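Long-range contacts in oxidoreductase (Thermotoga maritima, PDB 1ZH8), which binds NADP and probably catalyses dinucleotide-dependent oxidation or reduction of an alcohol or carbonyl group in a still unspecified substrate: residues 124-129 with 312-317; 135-140 with 296-301; 172-177 with 250-255. All blocks are in the same frame, centred on the assembly; numbering follows the deposited sequence.

Interaction 1: 124-129 with 312-317; sequences KVVELS and SPVQAL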
loop_
_atom_site.group_PDB
_atom_site.type_symbol
_atom_site.label_atom_id
_atom_site.label_comp_id
_atom_site.label_asym_id
_atom_site.label_seq_id
_atom_site.Cartn_x
_atom_site.Cartn_y
_atom_site.Cartn_z
ATOM N N LYS A 124 -12.946 -14.273 25.580
ATOM C CA LYS A 124 -13.922 -14.831 26.534
ATOM C C LYS A 124 -15.054 -15.538 25.780
ATOM O O LYS A 124 -15.581 -16.545 26.256
ATOM C CB LYS A 124 -14.466 -13.785 27.508
ATOM C CG LYS A 124 -13.423 -13.221 28.465
ATOM C CD LYS A 124 -14.067 -12.281 29.512
ATOM C CE LYS A 124 -13.316 -10.924 29.694
ATOM N NZ LYS A 124 -12.238 -10.932 30.757
ATOM N N VAL A 125 -15.410 -15.016 24.600
ATOM C CA VAL A 125 -16.385 -15.670 23.753
ATOM C C VAL A 125 -15.809 -17.021 23.330
ATOM O O VAL A 125 -16.481 -18.056 23.402
ATOM C CB VAL A 125 -16.704 -14.830 22.508
ATOM C CG1 VAL A 125 -17.510 -15.653 21.498
ATOM C CG2 VAL A 125 -17.420 -13.543 22.901
ATOM N N VAL A 126 -14.546 -17.019 22.931
ATOM C CA VAL A 126 -13.905 -18.242 22.484
ATOM C C VAL A 126 -13.897 -19.306 23.568
ATOM O O VAL A 126 -14.266 -20.441 23.301
ATOM C CB VAL A 126 -12.474 -18.003 21.963
ATOM C CG1 VAL A 126 -11.796 -19.332 21.672
ATOM C CG2 VAL A 126 -12.508 -17.104 20.715
ATOM N N GLU A 127 -13.503 -18.951 24.790
ATOM C CA GLU A 127 -13.454 -19.964 25.849
ATOM C C GLU A 127 -14.825 -20.528 26.281
ATOM O O GLU A 127 -14.913 -21.711 26.623
ATOM C CB GLU A 127 -12.535 -19.581 27.028
ATOM C CG GLU A 127 -12.892 -18.315 27.806
ATOM C CD GLU A 127 -12.340 -18.317 29.258
ATOM O OE1 GLU A 127 -12.278 -19.413 29.872
ATOM O OE2 GLU A 127 -11.984 -17.223 29.780
ATOM N N LEU A 128 -15.880 -19.707 26.221
ATOM C CA LEU A 128 -17.257 -20.178 26.464
ATOM C C LEU A 128 -17.691 -21.141 25.365
ATOM O O LEU A 128 -18.356 -22.149 25.622
ATOM C CB LEU A 128 -18.257 -19.020 26.507
ATOM C CG LEU A 128 -18.240 -17.989 27.647
ATOM C CD1 LEU A 128 -19.137 -16.804 27.258
ATOM C CD2 LEU A 128 -18.648 -18.573 29.006
ATOM N N SER A 129 -17.321 -20.797 24.137
ATOM C CA SER A 129 -17.533 -21.647 22.984
ATOM C C SER A 129 -16.877 -23.018 23.158
ATOM O O SER A 129 -17.533 -24.059 22.970
ATOM C CB SER A 129 -16.945 -20.970 21.760
ATOM O OG SER A 129 -16.968 -21.857 20.675
ATOM N N SER A 312 -16.490 -20.660 13.070
ATOM C CA SER A 312 -15.580 -20.748 14.220
ATOM C C SER A 312 -15.265 -19.432 14.956
ATOM O O SER A 312 -14.754 -18.472 14.362
ATOM C CB SER A 312 -14.269 -21.359 13.736
ATOM O OG SER A 312 -13.198 -20.935 14.544
ATOM N N PRO A 313 -15.573 -19.375 16.253
ATOM C CA PRO A 313 -15.178 -18.212 17.065
ATOM C C PRO A 313 -13.679 -17.857 16.962
ATOM O O PRO A 313 -13.339 -16.675 16.925
ATOM C CB PRO A 313 -15.553 -18.644 18.499
ATOM C CG PRO A 313 -16.711 -19.556 18.303
ATOM C CD PRO A 313 -16.366 -20.344 17.039
ATOM N N VAL A 314 -12.811 -18.871 16.920
ATOM C CA VAL A 314 -11.364 -18.698 16.799
ATOM C C VAL A 314 -11.018 -17.934 15.521
ATOM O O VAL A 314 -10.171 -17.034 15.529
ATOM C CB VAL A 314 -10.637 -20.092 16.855
ATOM C CG1 VAL A 314 -9.141 -19.988 16.560
ATOM C CG2 VAL A 314 -10.826 -20.734 18.229
ATOM N N GLN A 315 -11.697 -18.268 14.425
ATOM C CA GLN A 315 -11.493 -17.572 13.137
ATOM C C GLN A 315 -11.847 -16.098 13.250
ATOM O O GLN A 315 -11.137 -15.229 12.720
ATOM C CB GLN A 315 -12.330 -18.213 12.019
ATOM C CG GLN A 315 -11.843 -19.587 11.538
ATOM C CD GLN A 315 -10.483 -19.488 10.889
ATOM O OE1 GLN A 315 -10.280 -18.685 9.974
ATOM N NE2 GLN A 315 -9.518 -20.271 11.395
ATOM N N ALA A 316 -12.942 -15.817 13.952
ATOM C CA ALA A 316 -13.445 -14.451 14.030
ATOM C C ALA A 316 -12.515 -13.659 14.922
ATOM O O ALA A 316 -12.274 -12.470 14.695
ATOM C CB ALA A 316 -14.851 -14.424 14.581
ATOM N N LEU A 317 -11.968 -14.335 15.930
ATOM C CA LEU A 317 -11.064 -13.674 16.840
ATOM C C LEU A 317 -9.811 -13.257 16.062
ATOM O O LEU A 317 -9.318 -12.140 16.218
ATOM C CB LEU A 317 -10.745 -14.564 18.039
ATOM C CG LEU A 317 -9.952 -13.830 19.131
ATOM C CD1 LEU A 317 -10.791 -12.763 19.768
ATOM C CD2 LEU A 317 -9.400 -14.789 20.197
#
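Val126 and Pro313 come closest along the backbone, their CA atoms 5.6 Å apart, where helix 119-131 passes the first turn of helix 313-329. The two short segments run nearly antiparallel, at 169°, with axes 9.4 Å apart. On the tight side the branches of Val126 divide the work. Its CG2 reaches CD2 of Leu317 at 3.9 Å and also lies against the CB of Pro313, entering the angle between two side chains one helical turn apart. Ser129 packs against the proline ring: with OG swung away from the backbone N (chi1 172°), the hydroxyl oxygen sits 3.3 Å from Pro313 CG. A small serine suits this place because it lets the proline ring come close. Proline is equally apt in the first turn of a helix, where a backbone N-H would have no carbonyl of a preceding turn to meet. Ser312 is the N-cap, its OG accepting from Gln315 N at 3.1 Å, so the helix start is fixed just before the contact begins.

The outer side has a single apolar contact: Val126 CG1 meets Val314 CG2 at 3.8 Å, the two side chains crossing at about a right angle on a partly exposed border, which Glu130 flanks. Farther round helix 119-131, Lys124 and Glu127 are exposed, where their charged ends suit solvent. Beneath the buried side lies strand 136-139, whose Val136 touches both Ser129 and Pro313. Two neighbouring antiparallel helices lying over the edge strand of a parallel sheet form the layered alpha/beta packing characteristic of a Rossmann-fold domain.

Interaction 2: 135-140 with 296-301; sequences TVYIAE and EDFYQV. With EDO (1,2-ethanediol), chain G.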
loop_
_atom_site.group_PDB
_atom_site.type_symbol
_atom_site.label_atom_id
_atom_site.label_comp_id
_atom_site.label_asym_id
_atom_site.label_seq_id
_atom_site.Cartn_x
_atom_site.Cartn_y
_atom_site.Cartn_z
ATOM N N THR A 135 -23.399 -24.990 19.950
ATOM C CA THR A 135 -22.609 -24.302 18.935
ATOM C C THR A 135 -22.640 -22.781 19.136
ATOM O O THR A 135 -23.726 -22.196 19.296
ATOM C CB THR A 135 -23.113 -24.612 17.510
ATOM O OG1 THR A 135 -23.040 -26.024 17.264
ATOM C CG2 THR A 135 -22.265 -23.860 16.456
ATOM N N VAL A 136 -21.448 -22.162 19.143
ATOM C CA VAL A 136 -21.334 -20.729 18.893
ATOM C C VAL A 136 -20.802 -20.533 17.476
ATOM O O VAL A 136 -19.728 -21.025 17.122
ATOM C CB VAL A 136 -20.427 -19.996 19.894
ATOM C CG1 VAL A 136 -20.395 -18.470 19.575
ATOM C CG2 VAL A 136 -20.916 -20.223 21.304
ATOM N N TYR A 137 -21.572 -19.804 16.670
ATOM C CA TYR A 137 -21.253 -19.567 15.290
ATOM C C TYR A 137 -21.191 -18.057 15.078
ATOM O O TYR A 137 -22.208 -17.389 15.224
ATOM C CB TYR A 137 -22.330 -20.205 14.424
ATOM C CG TYR A 137 -21.973 -20.272 12.963
ATOM C CD1 TYR A 137 -21.957 -19.116 12.167
ATOM C CD2 TYR A 137 -21.665 -21.485 12.367
ATOM C CE1 TYR A 137 -21.627 -19.174 10.815
ATOM C CE2 TYR A 137 -21.349 -21.555 11.016
ATOM C CZ TYR A 137 -21.332 -20.395 10.252
ATOM O OH TYR A 137 -21.008 -20.470 8.927
ATOM N N ILE A 138 -20.002 -17.514 14.780
ATOM C CA ILE A 138 -19.878 -16.086 14.461
ATOM C C ILE A 138 -20.007 -15.927 12.963
ATOM O O ILE A 138 -19.213 -16.494 12.192
ATOM C CB ILE A 138 -18.546 -15.442 14.883
ATOM C CG1 ILE A 138 -18.183 -15.793 16.330
ATOM C CG2 ILE A 138 -18.640 -13.902 14.685
ATOM C CD1 ILE A 138 -19.269 -15.404 17.401
ATOM N N ALA A 139 -21.008 -15.150 12.573
ATOM C CA ALA A 139 -21.499 -15.125 11.202
ATOM C C ALA A 139 -20.683 -14.140 10.376
ATOM O O ALA A 139 -21.060 -12.952 10.195
ATOM C CB ALA A 139 -23.012 -14.770 11.180
ATOM N N GLU A 140 -19.548 -14.632 9.901
ATOM C CA GLU A 140 -18.658 -13.833 9.104
ATOM C C GLU A 140 -18.963 -14.209 7.689
ATOM O O GLU A 140 -18.457 -15.217 7.175
ATOM C CB GLU A 140 -17.204 -14.125 9.469
ATOM C CG GLU A 140 -16.195 -13.467 8.538
ATOM C CD GLU A 140 -16.545 -12.016 8.228
ATOM O OE1 GLU A 140 -16.285 -11.145 9.085
ATOM O OE2 GLU A 140 -17.100 -11.757 7.131
ATOM N N GLU A 296 -27.125 -21.924 6.096
ATOM C CA GLU A 296 -27.046 -23.301 5.679
ATOM C C GLU A 296 -25.927 -23.997 6.450
ATOM O O GLU A 296 -26.120 -25.104 6.958
ATOM C CB GLU A 296 -26.807 -23.390 4.162
ATOM C CG GLU A 296 -28.017 -22.996 3.309
ATOM C CD GLU A 296 -27.762 -23.000 1.777
ATOM O OE1 GLU A 296 -26.656 -23.374 1.319
ATOM O OE2 GLU A 296 -28.694 -22.622 1.024
ATOM N N ASP A 297 -24.778 -23.332 6.551
ATOM C CA ASP A 297 -23.593 -23.931 7.156
ATOM C C ASP A 297 -23.826 -24.168 8.655
ATOM O O ASP A 297 -23.518 -25.244 9.192
ATOM C CB ASP A 297 -22.361 -23.049 6.888
ATOM C CG ASP A 297 -21.069 -23.654 7.418
ATOM O OD1 ASP A 297 -20.681 -24.756 6.995
ATOM O OD2 ASP A 297 -20.417 -23.005 8.244
ATOM N N PHE A 298 -24.413 -23.166 9.304
ATOM C CA PHE A 298 -24.817 -23.239 10.708
ATOM C C PHE A 298 -25.821 -24.378 10.946
ATOM O O PHE A 298 -25.747 -25.081 11.963
ATOM C CB PHE A 298 -25.416 -21.894 11.096
ATOM C CG PHE A 298 -26.073 -21.857 12.439
ATOM C CD1 PHE A 298 -25.321 -21.947 13.605
ATOM C CD2 PHE A 298 -27.449 -21.663 12.540
ATOM C CE1 PHE A 298 -25.941 -21.859 14.872
ATOM C CE2 PHE A 298 -28.074 -21.568 13.781
ATOM C CZ PHE A 298 -27.314 -21.664 14.949
ATOM N N TYR A 299 -26.743 -24.569 10.003
ATOM C CA TYR A 299 -27.671 -25.672 10.106
ATOM C C TYR A 299 -26.926 -27.000 10.120
ATOM O O TYR A 299 -27.285 -27.915 10.864
ATOM C CB TYR A 299 -28.720 -25.671 8.981
ATOM C CG TYR A 299 -29.616 -26.893 9.075
ATOM C CD1 TYR A 299 -30.757 -26.878 9.872
ATOM C CD2 TYR A 299 -29.286 -28.084 8.410
ATOM C CE1 TYR A 299 -31.566 -28.011 9.998
ATOM C CE2 TYR A 299 -30.089 -29.225 8.526
ATOM C CZ TYR A 299 -31.226 -29.176 9.320
ATOM O OH TYR A 299 -32.026 -30.284 9.434
ATOM N N GLN A 300 -25.906 -27.110 9.280
ATOM C CA GLN A 300 -25.194 -28.375 9.118
ATOM C C GLN A 300 -24.323 -28.644 10.349
ATOM O O GLN A 300 -24.165 -29.803 10.775
ATOM C CB GLN A 300 -24.376 -28.384 7.816
ATOM C CG GLN A 300 -25.226 -28.618 6.576
ATOM C CD GLN A 300 -24.412 -28.630 5.298
ATOM O OE1 GLN A 300 -23.777 -27.640 4.948
ATOM N NE2 GLN A 300 -24.424 -29.761 4.595
ATOM N N VAL A 301 -23.784 -27.567 10.923
ATOM C CA VAL A 301 -22.998 -27.653 12.146
ATOM C C VAL A 301 -23.882 -28.127 13.290
ATOM O O VAL A 301 -23.545 -29.082 13.995
ATOM C CB VAL A 301 -22.304 -26.316 12.500
ATOM C CG1 VAL A 301 -21.730 -26.367 13.919
ATOM C CG2 VAL A 301 -21.190 -26.035 11.501
HETATM C C1 EDO G . -23.634 -30.301 17.843
HETATM O O1 EDO G . -24.991 -29.858 17.699
HETATM C C2 EDO G . -22.751 -29.148 18.320
HETATM O O2 EDO G . -23.456 -28.295 19.238
#
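Tyr137 and Asp297 make the polar contact between strand 136-139 and helix 290-303. The phenol OH donates to Asp297 OD2 over 2.7 Å, using the anti lone pair of that oxygen, the one turned away from OD1. OD2 lies at the edge of the tyrosine ring and in its plane, while the carboxylate is rotated 67° from the ring. The other carboxylate oxygen forms a salt bridge with Lys306, so both ends of this buried acid are occupied.

Aromatic contacts come from the next residue of the helix. Phe298 CB sits over one face of the Tyr137 ring, 4.1 Å from its centroid, in a CH-pi contact. The phenylalanine ring turns its edge toward the same tyrosine in an offset edge-to-face pair, with centroids 5.7 Å apart and planes at 75°. With chi1 at -168°, CG of Tyr137 points away from the backbone N and the ring reaches across toward the helix, its OH at Asp297 while its base stays beside Phe298.

Purely apolar packing completes the contact. Tyr137 CB lies 3.6 Å from Phe298 CD1, and one turn along the helix Val301 CG1 meets Thr135 CG2, also at 3.6 Å. Thr135 is amphipathic in use: its methyl packs on the valine while OG1 points to a bound 1,2-ethanediol, 3.0 Å from its O2, near the partly exposed end. Replacing the tyrosine with alanine is likely to leave Asp297 OD2 without its phenol donor, and Phe298 CB and ring edge without the face they pack on.

With Lys306 on one oxygen and a phenol on the other, Asp297 is likely to remain ionised despite its burial, making tyrosine a suitable neutral donor to bind helix and strand together.

Interaction 3: 172-177 with 250-255; sequences VGMDEN and ISYSLK. With EDO (1,2-ethanediol), chain F.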
loop_
_atom_site.group_PDB
_atom_site.type_symbol
_atom_site.label_atom_id
_atom_site.label_comp_id
_atom_site.label_asym_id
_atom_site.label_seq_id
_atom_site.Cartn_x
_atom_site.Cartn_y
_atom_site.Cartn_z
ATOM N N VAL A 172 -15.218 3.465 0.605
ATOM C CA VAL A 172 -16.665 3.286 0.821
ATOM C C VAL A 172 -17.528 4.531 0.540
ATOM O O VAL A 172 -18.683 4.402 0.125
ATOM C CB VAL A 172 -16.967 2.657 2.206
ATOM C CG1 VAL A 172 -18.374 2.078 2.239
ATOM C CG2 VAL A 172 -15.953 1.547 2.525
ATOM N N GLY A 173 -16.970 5.727 0.739
ATOM C CA GLY A 173 -17.698 6.982 0.536
ATOM C C GLY A 173 -19.035 7.106 1.270
ATOM O O GLY A 173 -20.013 7.632 0.711
HETATM N N MSE A 174 -19.088 6.641 2.520
HETATM C CA MSE A 174 -20.317 6.758 3.306
HETATM C C MSE A 174 -20.580 8.222 3.579
HETATM O O MSE A 174 -19.659 8.971 3.900
HETATM C CB MSE A 174 -20.214 6.026 4.638
HETATM C CG MSE A 174 -20.082 4.537 4.537
HETATM SE SE MSE A 174 -19.872 3.764 6.331
HETATM C CE MSE A 174 -20.674 2.007 6.034
ATOM N N ASP A 175 -21.829 8.640 3.443
ATOM C CA ASP A 175 -22.170 10.019 3.758
ATOM C C ASP A 175 -23.348 10.089 4.720
ATOM O O ASP A 175 -23.693 9.102 5.358
ATOM C CB ASP A 175 -22.402 10.849 2.489
ATOM C CG ASP A 175 -23.531 10.301 1.585
ATOM O OD1 ASP A 175 -24.307 9.392 1.990
ATOM O OD2 ASP A 175 -23.636 10.823 0.442
ATOM N N GLU A 176 -23.956 11.266 4.812
ATOM C CA GLU A 176 -25.001 11.512 5.792
ATOM C C GLU A 176 -26.270 10.686 5.504
ATOM O O GLU A 176 -27.096 10.487 6.392
ATOM C CB GLU A 176 -25.281 13.031 5.929
ATOM C CG GLU A 176 -25.361 13.829 4.601
ATOM C CD GLU A 176 -23.996 14.190 3.959
ATOM O OE1 GLU A 176 -24.016 14.908 2.930
ATOM O OE2 GLU A 176 -22.922 13.769 4.460
ATOM N N ASN A 177 -26.400 10.193 4.270
ATOM C CA ASN A 177 -27.568 9.403 3.871
ATOM C C ASN A 177 -27.399 7.905 4.065
ATOM O O ASN A 177 -28.271 7.138 3.694
ATOM C CB ASN A 177 -27.934 9.653 2.410
ATOM C CG ASN A 177 -28.283 11.086 2.136
ATOM O OD1 ASN A 177 -29.231 11.634 2.701
ATOM N ND2 ASN A 177 -27.521 11.708 1.248
ATOM N N ILE A 250 -8.118 1.517 3.493
ATOM C CA ILE A 250 -9.545 1.783 3.390
ATOM C C ILE A 250 -9.903 3.124 3.988
ATOM O O ILE A 250 -9.344 3.525 5.010
ATOM C CB ILE A 250 -10.388 0.665 4.031
ATOM C CG1 ILE A 250 -11.902 0.899 3.820
ATOM C CG2 ILE A 250 -10.050 0.515 5.515
ATOM C CD1 ILE A 250 -12.757 -0.354 4.098
ATOM N N SER A 251 -10.829 3.818 3.332
ATOM C CA SER A 251 -11.468 5.009 3.881
ATOM C C SER A 251 -12.946 4.744 3.892
ATOM O O SER A 251 -13.527 4.436 2.871
ATOM C CB SER A 251 -11.201 6.225 3.014
ATOM O OG SER A 251 -11.914 7.347 3.516
ATOM N N TYR A 252 -13.570 4.841 5.049
ATOM C CA TYR A 252 -15.006 4.679 5.073
ATOM C C TYR A 252 -15.735 5.925 4.571
ATOM O O TYR A 252 -16.905 5.832 4.201
ATOM C CB TYR A 252 -15.459 4.264 6.448
ATOM C CG TYR A 252 -15.133 2.824 6.710
ATOM C CD1 TYR A 252 -13.866 2.451 7.148
ATOM C CD2 TYR A 252 -16.092 1.827 6.528
ATOM C CE1 TYR A 252 -13.553 1.108 7.392
ATOM C CE2 TYR A 252 -15.797 0.496 6.755
ATOM C CZ TYR A 252 -14.525 0.141 7.187
ATOM O OH TYR A 252 -14.224 -1.177 7.430
ATOM N N SER A 253 -15.051 7.069 4.504
ATOM C CA SER A 253 -15.741 8.334 4.198
ATOM C C SER A 253 -15.464 8.895 2.798
ATOM O O SER A 253 -16.300 9.587 2.243
ATOM C CB SER A 253 -15.433 9.368 5.287
ATOM O OG SER A 253 -15.106 10.632 4.748
ATOM N N LEU A 254 -14.315 8.567 2.215
ATOM C CA LEU A 254 -13.959 9.077 0.889
ATOM C C LEU A 254 -14.284 8.115 -0.262
ATOM O O LEU A 254 -14.375 6.904 -0.056
ATOM C CB LEU A 254 -12.482 9.478 0.866
ATOM C CG LEU A 254 -12.091 10.539 1.903
ATOM C CD1 LEU A 254 -10.586 10.626 2.025
ATOM C CD2 LEU A 254 -12.694 11.904 1.574
ATOM N N LYS A 255 -14.446 8.684 -1.460
ATOM C CA LYS A 255 -14.851 7.983 -2.684
ATOM C C LYS A 255 -13.676 7.567 -3.561
ATOM O O LYS A 255 -12.635 8.239 -3.615
ATOM C CB LYS A 255 -15.758 8.881 -3.529
ATOM C CG LYS A 255 -17.243 8.813 -3.199
ATOM C CD LYS A 255 -18.054 9.779 -4.092
ATOM C CE LYS A 255 -19.549 9.746 -3.740
ATOM N NZ LYS A 255 -20.406 10.303 -4.838
HETATM C C1 EDO F . -13.661 12.773 -2.622
HETATM O O1 EDO F . -14.501 11.795 -1.980
HETATM C C2 EDO F . -12.239 12.241 -2.830
HETATM O O2 EDO F . -12.263 10.957 -3.471
#
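Val172 and Met174 donate their backbone N-H groups across the contact to two successive carbonyls. Val172 N meets Ser251 O at 3.0 Å, almost in line with the carbonyl bond (172° at the oxygen). Met174 N meets Tyr252 O at 2.9 Å, arriving in the carbonyl plane from a more bent direction (151°). Gly173 N, between them, has a weak bond to Leu254 O, and its CA gives a C-H...O contact to Ser253 O at 3.4 Å. A glycine suits this position: phi is positive, and a CB would collide with Lys255 CG.

The turn after strand 245-251 is held from within. Ser251 OG accepts from Leu254 N at 3.0 Å, an ST motif. In segment 172-177, Asn177 N approaches Asp175 OD1 from above the carboxylate plane, closing an Asx turn. Lys255 N donates to a bound 1,2-ethanediol, probably from the crystallisation liquor.

Side chains add apolar cover. Val172 CG2, set beside its backbone N, is brought to 4.0 Å from both Ile250 CD1 and Tyr252 CD2, and the selenium of Met174, a selenomethionine, comes to the edge of the tyrosine ring, 4.3 Å from CD2. Leu228, which belongs to the sodium site, touches Tyr252 and Ser253.

Because the hydrogen bonds between the two segments are made by main-chain atoms, their path depends on backbone shape, with glycine allowing the close approach.

How the interactions relate
Interactions 1 and 2 are neighbours, their centres 13 Å apart, sharing the edge of the parallel nucleotide-binding sheet: helices 119-131 and 313-329 lie on one side of strand 136-139 and helix 290-303 meets its other side. Pro313 and Ala316 both pack on Ile138, so the two contacts join through the strand. Interaction 3 lies about 30 Å away between centres, on the opposite side of the chain's centre, at the end of strand 245-251 and in the loop after strand 163-171 of the large mixed sheet. Along the chain it is nested inside interaction 2, and that inside interaction 1. The C-terminal helices thus return to complete the Rossmann domain after the chain has built the second domain.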